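Local atomic coordinates of cupin domain protein (Microcystis aeruginosa DIANCHI905, PDB entry 5ZBF), a protein that binds iron(II) and 4-hydroxyphenylpyruvic acid and is a cupin-superfamily isomerase of the biosynthesis of the Choi moiety of aeruginosins. Residues I168-E173 with Y183-K188; L31-P36 with P93-D98; M139-S144 with D200-K205. All coordinates share one frame; numbering follows the deposited sequence. Where two conformers were deposited one is given.

Contact 1. Residues I168-E173 with Y183-K188; sequences IFIENE and YYAPSK
The carbonyl oxygen of I170, the residue whose side chain meets Y183, Y184 and A185, receives two backbone N-H groups: N172 N at 2.7 Å and, more weakly, E173 N at 3.0 Å. In return I170 N donates to E173 O over 2.8 Å, which closes the two-residue turn of a beta hairpin built from strands 166-170 and 173-177. The contact itself illustrates how the two layers of a cupin beta barrel pack: 168-173 and 183-188 meet mainly through apolar side-chain packing, with no hydrogen bond between them. The short strand axes approach to 8.5 Å and differ in direction by 33°, as expected for strands of facing sheets rather than neighbours in one sheet.

I170 was modelled in two conformers, so the following holds for one of them. Its CD1 reaches the base of Y183, lying 3.7 Å from Y183 CB, and also touches the carbonyl oxygen of Y184. The same methyl lies 4.3 Å from A185 CB. Two residues earlier, I168 sends its CG2 branch to Y183, where it stands 4.2 Å from CG. Both isoleucines cross the tyrosine side chain at about a right angle and meet its ring obliquely. A chi1 of 69° places Y183 CG between the backbone N and the carbonyl carbon, close to both methyls.

The far end of the ring is held by a different neighbour, for Y183 OH bonds to E157 on strand 156-161, while L177 also packs against Y183. The CB of Y184 points away from 168-173, and its OH bonds to E156; over the centre of its ring, 4.1 Å above the plane, sits P186 N.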
ATOM      1  N   ILE A 168       8.594  -4.509  14.678  1.00 23.99           N
ATOM      2  CA  ILE A 168       8.851  -5.350  13.499  1.00 23.93           C
ATOM      3  C   ILE A 168      10.330  -5.723  13.475  1.00 23.72           C
ATOM      4  O   ILE A 168      11.173  -4.865  13.681  1.00 24.51           O
ATOM      5  CB  ILE A 168       8.494  -4.597  12.195  1.00 24.95           C
ATOM      6  CG1 ILE A 168       6.982  -4.323  12.128  1.00 27.36           C
ATOM      7  CG2 ILE A 168       8.938  -5.385  10.958  1.00 25.09           C
ATOM      8  CD1 ILE A 168       6.138  -5.559  11.869  1.00 28.40           C
ATOM      9  N   PHE A 169      10.624  -7.005  13.243  1.00 24.76           N
ATOM     10  CA  PHE A 169      11.991  -7.509  13.078  1.00 25.13           C
ATOM     11  C   PHE A 169      12.120  -8.064  11.672  1.00 23.54           C
ATOM     12  O   PHE A 169      11.269  -8.826  11.238  1.00 24.66           O
ATOM     13  CB  PHE A 169      12.305  -8.621  14.096  1.00 28.96           C
ATOM     14  CG  PHE A 169      13.607  -9.362  13.832  1.00 35.47           C
ATOM     15  CD1 PHE A 169      13.647 -10.469  12.984  1.00 36.31           C
ATOM     16  CD2 PHE A 169      14.789  -8.962  14.453  1.00 38.84           C
ATOM     17  CE1 PHE A 169      14.835 -11.148  12.749  1.00 37.57           C
ATOM     18  CE2 PHE A 169      15.978  -9.638  14.228  1.00 42.09           C
ATOM     19  CZ  PHE A 169      16.002 -10.735  13.376  1.00 44.09           C
ATOM     20  N   ILE A 170      13.169  -7.655  10.965  1.00 23.84           N
ATOM     21  CA  ILE A 170      13.468  -8.200   9.647  0.50 23.89           C
ATOM     22  C   ILE A 170      14.935  -8.604   9.568  1.00 25.75           C
ATOM     23  O   ILE A 170      15.834  -7.758   9.659  1.00 28.09           O
ATOM     24  CB  ILE A 170      13.128  -7.204   8.525  0.50 21.05           C
ATOM     25  CG1 ILE A 170      11.623  -6.950   8.506  0.50 21.79           C
ATOM     26  CG2 ILE A 170      13.575  -7.741   7.171  0.50 23.40           C
ATOM     27  CD1 ILE A 170      11.219  -5.817   7.603  0.50 20.13           C
ATOM     28  N   GLU A 171      15.143  -9.915   9.420  1.00 27.91           N
ATOM     29  CA  GLU A 171      16.445 -10.594   9.245  1.00 31.68           C
ATOM     30  C   GLU A 171      17.406 -10.470  10.407  1.00 34.10           C
ATOM     31  O   GLU A 171      17.825 -11.480  10.995  1.00 42.02           O
ATOM     32  CB  GLU A 171      17.160 -10.149   7.951  1.00 36.62           C
ATOM     33  CG  GLU A 171      18.291 -11.068   7.474  1.00 52.21           C
ATOM     34  CD  GLU A 171      17.806 -12.352   6.808  1.00 71.63           C
ATOM     35  OE1 GLU A 171      16.813 -12.958   7.275  1.00 44.78           O
ATOM     36  OE2 GLU A 171      18.423 -12.773   5.823  1.00101.26           O
ATOM     37  N   ASN A 172      17.790  -9.234  10.689  1.00 31.08           N
ATOM     38  CA  ASN A 172      18.831  -8.927  11.645  1.00 31.16           C
ATOM     39  C   ASN A 172      18.706  -7.477  12.147  1.00 31.20           C
ATOM     40  O   ASN A 172      19.675  -6.906  12.648  1.00 41.06           O
ATOM     41  CB  ASN A 172      20.191  -9.163  10.963  0.50 25.74           C
ATOM     42  CG  ASN A 172      20.241  -8.587   9.543  0.50 21.76           C
ATOM     43  OD1 ASN A 172      19.621  -7.574   9.263  0.50 19.82           O
ATOM     44  ND2 ASN A 172      20.957  -9.257   8.640  0.50 23.99           N
ATOM     45  N   GLU A 173      17.495  -6.916  12.046  1.00 27.00           N
ATOM     46  CA  GLU A 173      17.230  -5.499  12.284  1.00 28.51           C
ATOM     47  C   GLU A 173      15.830  -5.352  12.901  1.00 27.88           C
ATOM     48  O   GLU A 173      14.909  -6.035  12.472  1.00 30.25           O
ATOM     49  CB  GLU A 173      17.288  -4.758  10.938  1.00 31.43           C
ATOM     50  CG  GLU A 173      17.797  -3.346  11.033  1.00 32.83           C
ATOM     51  CD  GLU A 173      17.837  -2.635   9.695  1.00 29.60           C
ATOM     52  OE1 GLU A 173      18.375  -3.181   8.710  1.00 31.02           O
ATOM     53  OE2 GLU A 173      17.348  -1.505   9.638  1.00 34.35           O
ATOM     54  N   TYR A 183       7.820  -0.944   6.431  1.00 19.47           N
ATOM     55  CA  TYR A 183       8.865  -1.951   6.375  1.00 19.72           C
ATOM     56  C   TYR A 183       8.887  -2.549   4.976  1.00 16.97           C
ATOM     57  O   TYR A 183       7.863  -2.587   4.278  1.00 19.77           O
ATOM     58  CB  TYR A 183       8.708  -3.036   7.458  1.00 21.74           C
ATOM     59  CG  TYR A 183       7.521  -3.951   7.274  1.00 21.85           C
ATOM     60  CD1 TYR A 183       7.582  -5.047   6.419  1.00 21.70           C
ATOM     61  CD2 TYR A 183       6.330  -3.711   7.939  1.00 21.55           C
ATOM     62  CE1 TYR A 183       6.479  -5.879   6.235  1.00 22.97           C
ATOM     63  CE2 TYR A 183       5.230  -4.541   7.779  1.00 22.65           C
ATOM     64  CZ  TYR A 183       5.302  -5.621   6.924  1.00 23.22           C
ATOM     65  OH  TYR A 183       4.196  -6.428   6.769  1.00 28.20           O
ATOM     66  N   TYR A 184      10.062  -3.024   4.594  1.00 20.14           N
ATOM     67  CA  TYR A 184      10.254  -3.732   3.343  1.00 21.62           C
ATOM     68  C   TYR A 184      11.013  -5.021   3.630  1.00 22.46           C
ATOM     69  O   TYR A 184      12.129  -4.983   4.143  1.00 22.37           O
ATOM     70  CB  TYR A 184      11.037  -2.865   2.356  1.00 23.82           C
ATOM     71  CG  TYR A 184      11.515  -3.629   1.143  1.00 24.45           C
ATOM     72  CD1 TYR A 184      10.624  -4.363   0.372  1.00 27.37           C
ATOM     73  CD2 TYR A 184      12.862  -3.620   0.769  1.00 26.32           C
ATOM     74  CE1 TYR A 184      11.053  -5.068  -0.745  1.00 26.98           C
ATOM     75  CE2 TYR A 184      13.296  -4.318  -0.347  1.00 27.20           C
ATOM     76  CZ  TYR A 184      12.386  -5.044  -1.097  1.00 27.97           C
ATOM     77  OH  TYR A 184      12.801  -5.757  -2.206  1.00 32.67           O
ATOM     78  N   ALA A 185      10.392  -6.149   3.305  1.00 23.44           N
ATOM     79  CA  ALA A 185      11.003  -7.465   3.504  1.00 23.84           C
ATOM     80  C   ALA A 185      11.234  -8.107   2.146  1.00 22.56           C
ATOM     81  O   ALA A 185      10.285  -8.573   1.519  1.00 25.40           O
ATOM     82  CB  ALA A 185      10.108  -8.350   4.360  1.00 23.72           C
ATOM     83  N   PRO A 186      12.493  -8.118   1.675  1.00 26.40           N
ATOM     84  CA  PRO A 186      12.792  -8.793   0.421  1.00 29.03           C
ATOM     85  C   PRO A 186      12.468 -10.273   0.489  1.00 28.27           C
ATOM     86  O   PRO A 186      12.264 -10.820   1.582  1.00 27.31           O
ATOM     87  CB  PRO A 186      14.308  -8.606   0.260  1.00 32.31           C
ATOM     88  CG  PRO A 186      14.652  -7.451   1.111  1.00 30.30           C
ATOM     89  CD  PRO A 186      13.680  -7.461   2.247  1.00 27.33           C
ATOM     90  N   SER A 187      12.439 -10.914  -0.673  1.00 30.43           N
ATOM     91  CA  SER A 187      12.228 -12.357  -0.738  1.00 30.12           C
ATOM     92  C   SER A 187      13.174 -13.089   0.208  1.00 32.24           C
ATOM     93  O   SER A 187      14.369 -12.787   0.273  1.00 33.17           O
ATOM     94  CB  SER A 187      12.419 -12.869  -2.166  1.00 37.91           C
ATOM     95  OG  SER A 187      11.309 -12.514  -2.971  1.00 45.74           O
ATOM     96  N   LYS A 188      12.601 -14.016   0.972  1.00 33.87           N
ATOM     97  CA  LYS A 188      13.349 -14.977   1.802  1.00 34.61           C
ATOM     98  C   LYS A 188      13.911 -14.451   3.128  1.00 32.42           C
ATOM     99  O   LYS A 188      14.506 -15.220   3.874  1.00 41.48           O
ATOM    100  CB  LYS A 188      14.462 -15.678   0.992  0.50 27.32           C
ATOM    101  CG  LYS A 188      13.938 -16.560  -0.127  0.50 25.98           C
ATOM    102  CD  LYS A 188      15.075 -17.135  -0.955  0.50 26.69           C
ATOM    103  CE  LYS A 188      14.716 -18.484  -1.557  0.50 26.90           C
ATOM    104  NZ  LYS A 188      13.260 -18.638  -1.828  0.50 28.17           N
TER

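Contact 2. Residues L31-P36 with P93-D98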
ATOM      1  N   LEU A  31       3.417   7.471   0.084  1.00 16.43           N
ATOM      2  CA  LEU A  31       2.256   7.999   0.772  1.00 15.14           C
ATOM      3  C   LEU A  31       1.949   9.348   0.127  1.00 16.03           C
ATOM      4  O   LEU A  31       2.871  10.135  -0.121  1.00 20.62           O
ATOM      5  CB  LEU A  31       2.540   8.179   2.267  1.00 17.74           C
ATOM      6  CG  LEU A  31       2.841   6.945   3.108  1.00 19.72           C
ATOM      7  CD1 LEU A  31       3.320   7.351   4.496  1.00 22.54           C
ATOM      8  CD2 LEU A  31       1.617   6.049   3.193  1.00 21.94           C
ATOM      9  N   SER A  32       0.671   9.578  -0.152  1.00 16.58           N
ATOM     10  CA  SER A  32       0.191  10.752  -0.891  0.50 19.47           C
ATOM     11  C   SER A  32      -0.742  11.609  -0.052  1.00 18.99           C
ATOM     12  O   SER A  32      -1.534  11.085   0.724  1.00 20.21           O
ATOM     13  CB  SER A  32      -0.603  10.299  -2.121  0.50 25.81           C
ATOM     14  OG  SER A  32       0.246   9.794  -3.134  0.50 34.15           O
ATOM     15  N   VAL A  33      -0.665  12.926  -0.241  1.00 18.26           N
ATOM     16  CA  VAL A  33      -1.657  13.842   0.273  1.00 19.39           C
ATOM     17  C   VAL A  33      -2.088  14.694  -0.922  1.00 17.29           C
ATOM     18  O   VAL A  33      -1.282  15.460  -1.476  1.00 20.25           O
ATOM     19  CB  VAL A  33      -1.128  14.744   1.401  1.00 22.43           C
ATOM     20  CG1 VAL A  33      -2.256  15.619   1.931  1.00 23.22           C
ATOM     21  CG2 VAL A  33      -0.514  13.902   2.520  1.00 27.00           C
ATOM     22  N   ILE A  34      -3.347  14.539  -1.313  1.00 16.61           N
ATOM     23  CA  ILE A  34      -3.936  15.292  -2.420  1.00 19.18           C
ATOM     24  C   ILE A  34      -4.865  16.375  -1.863  1.00 18.66           C
ATOM     25  O   ILE A  34      -5.775  16.099  -1.073  1.00 18.91           O
ATOM     26  CB  ILE A  34      -4.698  14.378  -3.401  1.00 20.64           C
ATOM     27  CG1 ILE A  34      -3.733  13.375  -4.056  1.00 24.66           C
ATOM     28  CG2 ILE A  34      -5.427  15.198  -4.464  1.00 22.31           C
ATOM     29  CD1 ILE A  34      -4.395  12.425  -5.027  1.00 28.36           C
ATOM     30  N   ALA A  35      -4.646  17.613  -2.308  1.00 18.65           N
ATOM     31  CA  ALA A  35      -5.366  18.762  -1.772  1.00 19.72           C
ATOM     32  C   ALA A  35      -6.882  18.672  -1.973  1.00 19.18           C
ATOM     33  O   ALA A  35      -7.351  18.056  -2.933  1.00 18.58           O
ATOM     34  CB  ALA A  35      -4.846  20.039  -2.414  1.00 22.61           C
ATOM     35  N   PRO A  36      -7.653  19.318  -1.085  1.00 20.49           N
ATOM     36  CA  PRO A  36      -9.085  19.451  -1.294  1.00 20.13           C
ATOM     37  C   PRO A  36      -9.432  19.887  -2.718  1.00 19.30           C
ATOM     38  O   PRO A  36      -8.762  20.755  -3.291  1.00 19.81           O
ATOM     39  CB  PRO A  36      -9.482  20.523  -0.270  1.00 23.25           C
ATOM     40  CG  PRO A  36      -8.502  20.347   0.838  1.00 24.62           C
ATOM     41  CD  PRO A  36      -7.216  19.974   0.166  1.00 23.13           C
ATOM     42  N   PRO A  93      -8.596  16.900   2.440  1.00 21.10           N
ATOM     43  CA  PRO A  93      -7.502  16.218   1.740  1.00 20.69           C
ATOM     44  C   PRO A  93      -7.765  14.730   1.588  1.00 20.63           C
ATOM     45  O   PRO A  93      -8.487  14.144   2.392  1.00 22.70           O
ATOM     46  CB  PRO A  93      -6.285  16.439   2.652  1.00 24.38           C
ATOM     47  CG  PRO A  93      -6.856  16.763   3.992  1.00 28.26           C
ATOM     48  CD  PRO A  93      -8.165  17.447   3.740  1.00 25.35           C
ATOM     49  N   MET A  94      -7.201  14.142   0.542  1.00 19.01           N
ATOM     50  CA  MET A  94      -7.200  12.691   0.380  1.00 19.23           C
ATOM     51  C   MET A  94      -5.813  12.208   0.806  1.00 18.53           C
ATOM     52  O   MET A  94      -4.787  12.672   0.280  1.00 18.36           O
ATOM     53  CB  MET A  94      -7.491  12.324  -1.077  1.00 18.92           C
ATOM     54  CG  MET A  94      -7.730  10.838  -1.395  1.00 19.87           C
ATOM     55  SD  MET A  94      -6.294   9.765  -1.189  1.00 21.21           S
ATOM     56  CE  MET A  94      -5.152  10.578  -2.283  1.00 23.44           C
ATOM     57  N   ILE A  95      -5.774  11.327   1.800  1.00 17.48           N
ATOM     58  CA  ILE A  95      -4.525  10.683   2.185  1.00 17.82           C
ATOM     59  C   ILE A  95      -4.559   9.265   1.623  1.00 16.55           C
ATOM     60  O   ILE A  95      -5.507   8.531   1.891  1.00 17.78           O
ATOM     61  CB  ILE A  95      -4.339  10.644   3.716  1.00 19.73           C
ATOM     62  CG1 ILE A  95      -4.556  12.030   4.377  1.00 24.75           C
ATOM     63  CG2 ILE A  95      -2.970  10.065   4.055  1.00 21.40           C
ATOM     64  CD1 ILE A  95      -3.697  13.145   3.863  1.00 29.48           C
ATOM     65  N   GLY A  96      -3.551   8.888   0.829  1.00 15.60           N
ATOM     66  CA  GLY A  96      -3.516   7.565   0.199  1.00 17.17           C
ATOM     67  C   GLY A  96      -2.127   6.999   0.043  1.00 15.82           C
ATOM     68  O   GLY A  96      -1.161   7.562   0.538  1.00 16.67           O
ATOM     69  N   PHE A  97      -2.031   5.843  -0.616  1.00 16.72           N
ATOM     70  CA  PHE A  97      -0.723   5.326  -0.999  1.00 17.26           C
ATOM     71  C   PHE A  97      -0.804   4.758  -2.393  1.00 17.71           C
ATOM     72  O   PHE A  97      -1.898   4.445  -2.874  1.00 17.64           O
ATOM     73  CB  PHE A  97      -0.194   4.268  -0.021  1.00 19.58           C
ATOM     74  CG  PHE A  97      -0.924   2.947  -0.065  1.00 20.12           C
ATOM     75  CD1 PHE A  97      -0.503   1.919  -0.898  1.00 22.81           C
ATOM     76  CD2 PHE A  97      -2.006   2.725   0.757  1.00 21.94           C
ATOM     77  CE1 PHE A  97      -1.161   0.698  -0.918  1.00 22.29           C
ATOM     78  CE2 PHE A  97      -2.662   1.515   0.754  1.00 24.01           C
ATOM     79  CZ  PHE A  97      -2.246   0.494  -0.088  1.00 23.45           C
ATOM     80  N   ASP A  98       0.359   4.671  -3.038  1.00 16.18           N
ATOM     81  CA  ASP A  98       0.518   3.996  -4.333  0.50 19.05           C
ATOM     82  C   ASP A  98       1.783   3.157  -4.321  1.00 18.48           C
ATOM     83  O   ASP A  98       2.722   3.456  -3.580  1.00 18.98           O
ATOM     84  CB  ASP A  98       0.687   4.983  -5.500  0.50 25.70           C
ATOM     85  CG  ASP A  98      -0.313   6.109  -5.489  0.50 27.34           C
ATOM     86  OD1 ASP A  98       0.069   7.229  -5.088  0.50 31.33           O
ATOM     87  OD2 ASP A  98      -1.462   5.884  -5.916  0.50 34.52           O
TER
HETATM   88  O   HOH W   1      -2.156   8.476  -4.396  1.00 42.34           O
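S32, M94 and I34 give up the most surface where these two antiparallel strands meet. S32 forms a hydrogen-bonded pair with G96, and its N lies 2.8 Å from G96 O. S32 and D98 were each modelled in two conformers; in those given, S32 OG lies 3.2 Å from D98 OD1. In these conformers a water also bridges them, 3.0 Å from S32 OG and donating to D98 OD1 at 2.6 Å, an oxygen that also accepts from the pocket residue Q30. The D98 side chain lies about 5 Å from the bound 4-hydroxyphenylpyruvic acid, so this polar patch lies near the ligand pocket.

M94 and I34 form the second hydrogen-bonded pair, with I34 N 2.8 Å from M94 O. Their side chains lie side by side on the face that carries S32. Bends at chi2 (-67°) and chi3 (-57°) fold first SD and then CE of M94, and M94 CE ends 3.4 Å from I34 CD1, tighter than usual for two carbons. SD leans over G96, which has no side chain to collide with it.

Past the strand ends, P36 CG rests 4.1 Å from P93 CD. An alanine here would lose CG and CD and would probably open a gap beside the P93 ring and its backbone N.

The opposite face carries L31, V33, I95 and F97, with V33 and I95 meeting through their methyl groups. Strand 17-24 continues the sheet beyond 31-34 and strand 48-55 beyond 94-98, while L58 of strand 57-62 packs on both I34 and M94.

Contact 3. Residues M139-S144 with D200-K205; sequences MMKIPS and DINLIK
K141 lies alongside N202, its partner in a non-hydrogen-bonded antiparallel pair, and its chain runs past the carboxamide oxygen. From CB, chi1 of -79° places CG beside the backbone N, and there CG comes within 3.1 Å of N202 OD1. CD stands further back, 3.8 Å from N202 OD1, and lies loosely near D200 CB. CE returns to 3.2 Å from N202 OD1. A bend at chi4 (72°) then brings NZ to 3.0 Å from N202 OD1, where it donates a hydrogen bond in the plane of the carboxamide, on a lone pair. One oxygen thus meets both the lysine's chain and its ammonium group.

D200 deals with the far end of the pairing. Its OD1 accepts S144 N at 3.0 Å, met nearly along the C-O axis, which ties the residues following strand 139-142 to those preceding strand 201-205. S144 OG bonds elsewhere, to S197 O. Hydrogen-bonded pairs flank the K141-N202 pair, M140 with L203 before it and I142 with I201 after it; I142 N lies 2.7 Å from I201 O.

The apolar side chains divide by face. M139 and I204 share the face of K141 and N202, with M139 CG 3.8 Å from I204 CG1. On the other face I142 CG1 packs 4.1 Å from L203 CB, and L166 of strand 166-170 touches both I201 and L203. K205 NZ forms a salt bridge with D120. The pairing of strands 135-142 and 201-208, distant in sequence, with L166 of a second sheet packed on one face, is consistent with the jelly-roll barrel of a cupin domain.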
ATOM      1  N   MET A 139      -5.285  -6.316   4.463  1.00 19.45           N
ATOM      2  CA  MET A 139      -5.495  -5.409   5.595  1.00 20.04           C
ATOM      3  C   MET A 139      -6.028  -6.251   6.744  1.00 21.42           C
ATOM      4  O   MET A 139      -6.948  -7.043   6.554  1.00 24.71           O
ATOM      5  CB  MET A 139      -6.519  -4.335   5.242  1.00 22.15           C
ATOM      6  CG  MET A 139      -6.692  -3.263   6.307  1.00 24.43           C
ATOM      7  SD  MET A 139      -7.722  -1.868   5.797  1.00 29.55           S
ATOM      8  CE  MET A 139      -9.324  -2.639   5.608  1.00 33.35           C
ATOM      9  N   MET A 140      -5.466  -6.072   7.931  1.00 20.48           N
ATOM     10  CA  MET A 140      -5.833  -6.920   9.058  1.00 22.25           C
ATOM     11  C   MET A 140      -5.549  -6.260  10.387  1.00 24.35           C
ATOM     12  O   MET A 140      -4.609  -5.481  10.511  1.00 24.45           O
ATOM     13  CB  MET A 140      -5.062  -8.229   8.984  1.00 25.51           C
ATOM     14  CG  MET A 140      -3.566  -8.082   9.157  1.00 29.49           C
ATOM     15  SD  MET A 140      -2.720  -9.624   8.792  1.00 38.38           S
ATOM     16  CE  MET A 140      -3.329 -10.676  10.099  1.00 37.25           C
ATOM     17  N   LYS A 141      -6.353  -6.615  11.385  1.00 23.44           N
ATOM     18  CA  LYS A 141      -6.143  -6.121  12.738  1.00 24.19           C
ATOM     19  C   LYS A 141      -5.196  -7.060  13.458  1.00 25.39           C
ATOM     20  O   LYS A 141      -5.420  -8.281  13.480  1.00 29.98           O
ATOM     21  CB  LYS A 141      -7.465  -6.015  13.495  1.00 27.01           C
ATOM     22  CG  LYS A 141      -8.257  -4.780  13.121  0.70 28.18           C
ATOM     23  CD  LYS A 141      -9.330  -4.442  14.145  0.50 29.91           C
ATOM     24  CE  LYS A 141      -9.637  -2.953  14.150  0.50 27.60           C
ATOM     25  NZ  LYS A 141     -10.396  -2.528  12.946  0.50 29.51           N
ATOM     26  N   ILE A 142      -4.137  -6.490  14.016  1.00 24.03           N
ATOM     27  CA  ILE A 142      -3.209  -7.209  14.887  1.00 26.48           C
ATOM     28  C   ILE A 142      -3.666  -6.934  16.316  1.00 25.70           C
ATOM     29  O   ILE A 142      -3.509  -5.820  16.800  1.00 26.01           O
ATOM     30  CB  ILE A 142      -1.750  -6.720  14.714  1.00 24.41           C
ATOM     31  CG1 ILE A 142      -1.317  -6.740  13.232  1.00 23.10           C
ATOM     32  CG2 ILE A 142      -0.801  -7.561  15.569  1.00 25.71           C
ATOM     33  CD1 ILE A 142      -1.394  -8.099  12.561  1.00 29.18           C
ATOM     34  N   PRO A 143      -4.245  -7.939  17.000  1.00 24.87           N
ATOM     35  CA  PRO A 143      -4.764  -7.654  18.346  1.00 28.99           C
ATOM     36  C   PRO A 143      -3.697  -7.214  19.350  1.00 25.50           C
ATOM     37  O   PRO A 143      -2.532  -7.570  19.210  1.00 25.87           O
ATOM     38  CB  PRO A 143      -5.369  -8.994  18.778  1.00 32.34           C
ATOM     39  CG  PRO A 143      -5.641  -9.724  17.507  1.00 33.73           C
ATOM     40  CD  PRO A 143      -4.532  -9.322  16.583  1.00 29.89           C
ATOM     41  N   SER A 144      -4.098  -6.445  20.355  1.00 26.93           N
ATOM     42  CA  SER A 144      -3.212  -6.097  21.463  1.00 27.16           C
ATOM     43  C   SER A 144      -2.550  -7.349  22.015  1.00 24.87           C
ATOM     44  O   SER A 144      -3.227  -8.335  22.293  1.00 27.99           O
ATOM     45  CB  SER A 144      -3.988  -5.421  22.592  1.00 29.25           C
ATOM     46  OG  SER A 144      -3.149  -5.240  23.714  1.00 34.51           O
ATOM     47  N   ASP A 200      -5.665  -2.559  19.313  1.00 29.26           N
ATOM     48  CA  ASP A 200      -5.608  -3.358  18.107  1.00 29.19           C
ATOM     49  C   ASP A 200      -5.099  -2.457  16.991  1.00 29.13           C
ATOM     50  O   ASP A 200      -5.548  -1.317  16.857  1.00 33.57           O
ATOM     51  CB  ASP A 200      -6.992  -3.927  17.801  1.00 35.22           C
ATOM     52  CG  ASP A 200      -7.572  -4.698  18.985  1.00 42.07           C
ATOM     53  OD1 ASP A 200      -6.782  -5.327  19.722  1.00 43.14           O
ATOM     54  OD2 ASP A 200      -8.803  -4.650  19.197  1.00 45.11           O
ATOM     55  N   ILE A 201      -4.130  -2.964  16.232  1.00 24.91           N
ATOM     56  CA  ILE A 201      -3.425  -2.188  15.218  1.00 23.32           C
ATOM     57  C   ILE A 201      -3.875  -2.625  13.829  1.00 24.76           C
ATOM     58  O   ILE A 201      -3.886  -3.811  13.520  1.00 26.62           O
ATOM     59  CB  ILE A 201      -1.896  -2.351  15.368  1.00 26.17           C
ATOM     60  CG1 ILE A 201      -1.434  -1.645  16.654  1.00 28.72           C
ATOM     61  CG2 ILE A 201      -1.160  -1.805  14.146  1.00 28.04           C
ATOM     62  CD1 ILE A 201       0.036  -1.789  16.944  1.00 27.44           C
ATOM     63  N   ASN A 202      -4.248  -1.654  13.001  1.00 21.88           N
ATOM     64  CA  ASN A 202      -4.628  -1.922  11.625  1.00 22.42           C
ATOM     65  C   ASN A 202      -3.383  -1.903  10.736  1.00 23.42           C
ATOM     66  O   ASN A 202      -2.723  -0.876  10.613  1.00 20.93           O
ATOM     67  CB  ASN A 202      -5.666  -0.897  11.160  1.00 24.67           C
ATOM     68  CG  ASN A 202      -6.979  -1.019  11.921  1.00 33.08           C
ATOM     69  OD1 ASN A 202      -7.696  -2.003  11.761  1.00 42.89           O
ATOM     70  ND2 ASN A 202      -7.301  -0.025  12.759  1.00 38.78           N
ATOM     71  N   LEU A 203      -3.068  -3.056  10.150  1.00 21.07           N
ATOM     72  CA  LEU A 203      -1.880  -3.241   9.321  1.00 20.37           C
ATOM     73  C   LEU A 203      -2.305  -3.467   7.890  1.00 18.14           C
ATOM     74  O   LEU A 203      -3.282  -4.167   7.641  1.00 20.09           O
ATOM     75  CB  LEU A 203      -1.057  -4.434   9.813  1.00 24.08           C
ATOM     76  CG  LEU A 203       0.219  -4.738   9.009  1.00 26.18           C
ATOM     77  CD1 LEU A 203       1.364  -5.175   9.911  1.00 33.65           C
ATOM     78  CD2 LEU A 203      -0.055  -5.777   7.935  1.00 28.61           C
ATOM     79  N   ILE A 204      -1.586  -2.839   6.955  1.00 17.11           N
ATOM     80  CA  ILE A 204      -1.753  -3.116   5.539  1.00 17.69           C
ATOM     81  C   ILE A 204      -0.429  -3.657   5.014  1.00 17.55           C
ATOM     82  O   ILE A 204       0.631  -3.091   5.257  1.00 17.71           O
ATOM     83  CB  ILE A 204      -2.158  -1.841   4.762  1.00 17.96           C
ATOM     84  CG1 ILE A 204      -3.545  -1.367   5.216  1.00 18.79           C
ATOM     85  CG2 ILE A 204      -2.109  -2.065   3.245  1.00 19.22           C
ATOM     86  CD1 ILE A 204      -3.904   0.011   4.698  1.00 21.38           C
ATOM     87  N   LYS A 205      -0.488  -4.774   4.298  1.00 19.88           N
ATOM     88  CA  LYS A 205       0.697  -5.272   3.621  1.00 22.18           C
ATOM     89  C   LYS A 205       0.398  -5.523   2.154  1.00 19.95           C
ATOM     90  O   LYS A 205      -0.743  -5.774   1.774  1.00 20.23           O
ATOM     91  CB  LYS A 205       1.265  -6.511   4.313  1.00 25.88           C
ATOM     92  CG  LYS A 205       0.312  -7.666   4.413  1.00 27.24           C
ATOM     93  CD  LYS A 205       0.955  -8.810   5.174  1.00 31.30           C
ATOM     94  CE  LYS A 205      -0.034  -9.947   5.317  1.00 31.49           C
ATOM     95  NZ  LYS A 205       0.545 -11.112   6.036  1.00 36.76           N
TER

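In the fold
Contacts 2 and 3 are the same solution in the two cupin domains: antiparallel backbone pairing, with strand axes at 147° in both, between strands far apart in sequence. Contact 1 is of another kind, with two layers meeting through buried apolar side chains, and it lies nested within the loop that contact 3 closes. Its touching residues are all buried, whereas the other two are only partly so. Polar chemistry differs with place: contact 2 has a carboxylate near the ligand, bridged by a water to a serine, while contact 3 has a lysine-asparagine bond at a more exposed site. Y183 OH packs on K205 CB, and F97 CZ on I204 CG2 joins the two domains.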